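Local atomic coordinates of annexin B22 (Schistosoma mansoni, PDB entry 4MDU), a protein that binds acidic phospholipid membranes in a calcium-dependent manner, aggregates liposomes when calcium is present, and takes part in worm reproduction and host-parasite interaction. Residues D128-T137 / D275-Y286. Sequence-based numbering, arbitrary orientation.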
loop_
_atom_site.group_PDB
_atom_site.type_symbol
_atom_site.label_atom_id
_atom_site.label_comp_id
_atom_site.label_asym_id
_atom_site.label_seq_id
_atom_site.Cartn_x
_atom_site.Cartn_y
_atom_site.Cartn_z
ATOM N N ASP B 128 6.507 -3.105 -3.702
ATOM C CA ASP B 128 7.214 -2.205 -2.814
ATOM C C ASP B 128 7.170 -2.678 -1.386
ATOM O O ASP B 128 8.118 -2.470 -0.615
ATOM C CB ASP B 128 6.648 -0.805 -2.938
ATOM C CG ASP B 128 7.206 -0.085 -4.143
ATOM O OD1 ASP B 128 8.436 0.147 -4.163
ATOM O OD2 ASP B 128 6.436 0.220 -5.077
ATOM N N ARG B 129 6.070 -3.338 -1.058
ATOM C CA ARG B 129 5.875 -3.919 0.254
ATOM C C ARG B 129 7.037 -4.845 0.578
ATOM O O ARG B 129 7.538 -4.874 1.718
ATOM C CB ARG B 129 4.562 -4.699 0.275
ATOM C CG ARG B 129 4.244 -5.336 1.604
ATOM C CD ARG B 129 2.873 -6.017 1.598
ATOM N NE ARG B 129 2.710 -6.880 2.770
ATOM C CZ ARG B 129 1.543 -7.289 3.261
ATOM N NH1 ARG B 129 0.401 -6.911 2.697
ATOM N NH2 ARG B 129 1.519 -8.077 4.325
ATOM N N VAL B 130 7.455 -5.604 -0.432
ATOM C CA VAL B 130 8.588 -6.509 -0.311
ATOM C C VAL B 130 9.918 -5.724 -0.235
ATOM O O VAL B 130 10.823 -6.091 0.514
ATOM C CB VAL B 130 8.589 -7.552 -1.462
ATOM C CG1 VAL B 130 9.901 -8.332 -1.504
ATOM C CG2 VAL B 130 7.412 -8.518 -1.300
ATOM N N LEU B 131 10.032 -4.631 -0.981
ATOM C CA LEU B 131 11.264 -3.824 -0.904
ATOM C C LEU B 131 11.403 -3.218 0.495
ATOM O O LEU B 131 12.452 -3.323 1.129
ATOM C CB LEU B 131 11.281 -2.710 -1.957
ATOM C CG LEU B 131 11.080 -3.098 -3.408
ATOM C CD1 LEU B 131 11.418 -1.903 -4.362
ATOM C CD2 LEU B 131 11.903 -4.322 -3.709
ATOM N N ILE B 132 10.317 -2.624 0.991
ATOM C CA ILE B 132 10.312 -2.094 2.350
ATOM C C ILE B 132 10.648 -3.158 3.389
ATOM O O ILE B 132 11.510 -2.960 4.250
ATOM C CB ILE B 132 8.961 -1.481 2.705
ATOM C CG1 ILE B 132 8.658 -0.311 1.776
ATOM C CG2 ILE B 132 8.964 -1.031 4.149
ATOM C CD1 ILE B 132 7.392 0.430 2.112
ATOM N N GLU B 133 9.970 -4.296 3.300
ATOM C CA GLU B 133 10.153 -5.389 4.256
ATOM C C GLU B 133 11.601 -5.880 4.333
ATOM O O GLU B 133 12.159 -6.096 5.417
ATOM C CB GLU B 133 9.224 -6.573 3.901
ATOM C CG GLU B 133 9.425 -7.782 4.819
ATOM C CD GLU B 133 9.411 -9.108 4.072
ATOM O OE1 GLU B 133 8.441 -9.355 3.334
ATOM O OE2 GLU B 133 10.370 -9.897 4.220
ATOM N N ILE B 134 12.199 -6.082 3.171
ATOM C CA ILE B 134 13.560 -6.589 3.089
ATOM C C ILE B 134 14.624 -5.524 3.419
ATOM O O ILE B 134 15.458 -5.730 4.306
ATOM C CB ILE B 134 13.825 -7.203 1.694
ATOM C CG1 ILE B 134 13.009 -8.496 1.538
ATOM C CG2 ILE B 134 15.316 -7.471 1.509
ATOM C CD1 ILE B 134 13.272 -9.220 0.243
ATOM N N PHE B 135 14.583 -4.383 2.736
ATOM C CA PHE B 135 15.610 -3.357 2.956
ATOM C C PHE B 135 15.650 -2.866 4.389
ATOM O O PHE B 135 16.727 -2.661 4.956
ATOM C CB PHE B 135 15.422 -2.180 2.005
ATOM C CG PHE B 135 15.737 -2.515 0.585
ATOM C CD1 PHE B 135 16.711 -3.454 0.291
ATOM C CD2 PHE B 135 15.054 -1.913 -0.455
ATOM C CE1 PHE B 135 17.012 -3.781 -1.030
ATOM C CE2 PHE B 135 15.348 -2.230 -1.780
ATOM C CZ PHE B 135 16.321 -3.168 -2.066
ATOM N N THR B 136 14.474 -2.667 4.975
ATOM C CA THR B 136 14.386 -2.300 6.386
ATOM C C THR B 136 15.279 -3.177 7.260
ATOM O O THR B 136 15.918 -2.685 8.191
ATOM C CB THR B 136 12.935 -2.390 6.889
ATOM O OG1 THR B 136 12.193 -1.288 6.358
ATOM C CG2 THR B 136 12.888 -2.333 8.383
ATOM N N THR B 137 15.344 -4.469 6.941
ATOM C CA THR B 137 16.015 -5.429 7.814
ATOM C C THR B 137 17.499 -5.667 7.509
ATOM O O THR B 137 18.123 -6.536 8.119
ATOM C CB THR B 137 15.303 -6.796 7.786
ATOM O OG1 THR B 137 15.491 -7.390 6.494
ATOM C CG2 THR B 137 13.817 -6.622 8.047
ATOM N N ASP B 275 3.958 5.256 0.378
ATOM C CA ASP B 275 5.003 4.302 0.705
ATOM C C ASP B 275 6.137 4.954 1.467
ATOM O O ASP B 275 6.861 4.285 2.218
ATOM C CB ASP B 275 5.516 3.630 -0.562
ATOM C CG ASP B 275 4.621 2.489 -0.997
ATOM O OD1 ASP B 275 3.955 1.902 -0.116
ATOM O OD2 ASP B 275 4.569 2.186 -2.206
ATOM N N TYR B 276 6.287 6.263 1.276
ATOM C CA TYR B 276 7.289 7.016 2.012
ATOM C C TYR B 276 7.008 6.930 3.511
ATOM O O TYR B 276 7.903 6.625 4.308
ATOM C CB TYR B 276 7.360 8.468 1.528
ATOM C CG TYR B 276 8.437 9.278 2.216
ATOM C CD1 TYR B 276 9.775 8.918 2.111
ATOM C CD2 TYR B 276 8.115 10.409 2.956
ATOM C CE1 TYR B 276 10.754 9.648 2.727
ATOM C CE2 TYR B 276 9.091 11.150 3.580
ATOM C CZ TYR B 276 10.406 10.765 3.463
ATOM O OH TYR B 276 11.379 11.495 4.084
ATOM N N ARG B 277 5.756 7.154 3.898
ATOM C CA ARG B 277 5.382 6.985 5.306
ATOM C C ARG B 277 5.629 5.558 5.779
ATOM O O ARG B 277 6.191 5.333 6.853
ATOM C CB ARG B 277 3.924 7.399 5.534
ATOM C CG ARG B 277 3.309 6.842 6.808
ATOM C CD ARG B 277 1.964 7.482 7.090
ATOM N NE ARG B 277 1.166 7.591 5.875
ATOM C CZ ARG B 277 0.023 8.266 5.787
ATOM N NH1 ARG B 277 -0.467 8.898 6.852
ATOM N NH2 ARG B 277 -0.631 8.315 4.631
ATOM N N LYS B 278 5.211 4.588 4.966
ATOM C CA LYS B 278 5.310 3.187 5.359
ATOM C C LYS B 278 6.774 2.774 5.527
ATOM O O LYS B 278 7.116 2.028 6.444
ATOM C CB LYS B 278 4.610 2.265 4.339
ATOM C CG LYS B 278 3.138 2.574 4.082
ATOM C CD LYS B 278 2.504 1.511 3.174
ATOM C CE LYS B 278 1.238 2.013 2.473
ATOM N NZ LYS B 278 1.473 2.382 1.034
ATOM N N LEU B 279 7.634 3.232 4.626
ATOM C CA LEU B 279 9.062 2.957 4.753
ATOM C C LEU B 279 9.616 3.585 6.053
ATOM O O LEU B 279 10.227 2.902 6.876
ATOM C CB LEU B 279 9.821 3.454 3.513
ATOM C CG LEU B 279 11.355 3.373 3.587
ATOM C CD1 LEU B 279 11.781 1.952 3.860
ATOM C CD2 LEU B 279 12.039 3.893 2.315
ATOM N N LEU B 280 9.382 4.879 6.247
ATOM C CA LEU B 280 9.833 5.553 7.472
ATOM C C LEU B 280 9.271 4.870 8.715
ATOM O O LEU B 280 9.992 4.646 9.691
ATOM C CB LEU B 280 9.413 7.023 7.469
ATOM C CG LEU B 280 10.021 7.910 6.376
ATOM C CD1 LEU B 280 9.497 9.338 6.456
ATOM C CD2 LEU B 280 11.512 7.900 6.520
ATOM N N VAL B 281 7.984 4.530 8.684
ATOM C CA VAL B 281 7.367 3.891 9.845
ATOM C C VAL B 281 7.988 2.535 10.107
ATOM O O VAL B 281 8.311 2.196 11.260
ATOM C CB VAL B 281 5.847 3.751 9.703
ATOM C CG1 VAL B 281 5.324 2.757 10.736
ATOM C CG2 VAL B 281 5.163 5.118 9.851
ATOM N N ALA B 282 8.174 1.763 9.036
ATOM C CA ALA B 282 8.861 0.478 9.158
ATOM C C ALA B 282 10.234 0.644 9.824
ATOM O O ALA B 282 10.549 -0.052 10.796
ATOM C CB ALA B 282 9.014 -0.192 7.801
ATOM N N VAL B 283 11.057 1.545 9.292
ATOM C CA VAL B 283 12.415 1.711 9.816
ATOM C C VAL B 283 12.416 2.134 11.291
ATOM O O VAL B 283 13.151 1.571 12.108
ATOM C CB VAL B 283 13.231 2.708 8.983
ATOM C CG1 VAL B 283 14.586 3.031 9.674
ATOM C CG2 VAL B 283 13.449 2.172 7.558
ATOM N N LEU B 284 11.576 3.107 11.636
ATOM C CA LEU B 284 11.490 3.586 13.019
ATOM C C LEU B 284 11.058 2.462 13.948
ATOM O O LEU B 284 11.651 2.254 15.020
ATOM C CB LEU B 284 10.510 4.758 13.139
ATOM C CG LEU B 284 10.377 5.385 14.535
ATOM C CD1 LEU B 284 11.744 5.706 15.136
ATOM C CD2 LEU B 284 9.476 6.622 14.481
ATOM N N ARG B 285 10.037 1.723 13.514
ATOM C CA ARG B 285 9.473 0.667 14.341
ATOM C C ARG B 285 10.423 -0.514 14.408
ATOM O O ARG B 285 10.453 -1.235 15.405
ATOM C CB ARG B 285 8.084 0.257 13.836
ATOM C CG ARG B 285 7.018 1.350 13.992
ATOM C CD ARG B 285 5.584 0.821 13.667
ATOM N NE ARG B 285 5.132 -0.162 14.654
ATOM C CZ ARG B 285 4.141 -1.034 14.474
ATOM N NH1 ARG B 285 3.458 -1.081 13.329
ATOM N NH2 ARG B 285 3.844 -1.879 15.446
ATOM N N TYR B 286 11.230 -0.699 13.362
ATOM C CA TYR B 286 12.257 -1.730 13.416
ATOM C C TYR B 286 13.175 -1.460 14.604
ATOM O O TYR B 286 13.710 -2.381 15.243
ATOM C CB TYR B 286 13.086 -1.757 12.128
ATOM C CG TYR B 286 14.026 -2.938 12.101
ATOM C CD1 TYR B 286 15.377 -2.797 12.398
ATOM C CD2 TYR B 286 13.547 -4.203 11.822
ATOM C CE1 TYR B 286 16.231 -3.907 12.387
ATOM C CE2 TYR B 286 14.380 -5.304 11.809
ATOM C CZ TYR B 286 15.710 -5.165 12.090
ATOM O OH TYR B 286 16.500 -6.301 12.073
HETATM O O HOH W 1 3.329 0.079 -3.518
HETATM O O HOH W 2 17.497 -7.954 10.480
#
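Ile132 and Thr136 are successive knobs in holes of helix 275-286, joining the second and third repeats of the all-helical annexin fold. The two helix segments run nearly parallel, their axes 26° apart and 9.8 Å from each other. In the knob packing, Ile132 sits among Asp275, Lys278, Leu279 and Ala282: its CG2 branch meets Ala282 CB at 3.7 Å, while CD1 lies over the backbone at Asp275 O and Leu279 N. One turn on, Thr136 fills the hole of Leu279, Ala282, Val283 and Tyr286, OG1 3.7 Å from Ala282 CB and CG2 3.8 Å from Tyr286 CB. With OG1 beside its own backbone N (chi1 -74°), the hydroxyl bonds back to Ile132 O, which Thr136 N reaches from the opposite face of the carbonyl plane.

At the N-terminal end, Asp128 and Asp275, both ligands of one calcium site, bring their OD2 atoms within 3.9 Å; this pairing of acids probably favours cation binding. In this calcium-free structure a water donates to Asp275 OD2 and weakly to Asp128 OD2, Lys278 NZ makes a 2.8 Å salt bridge to Asp275 OD1 from above the carboxylate plane, and Tyr178 bonds Asp128 OD1. At the other end Tyr286 OH bonds Arg319 and shares a water with Thr137 O, while Thr136 O stands 4.2 Å above the centre of the Tyr286 ring.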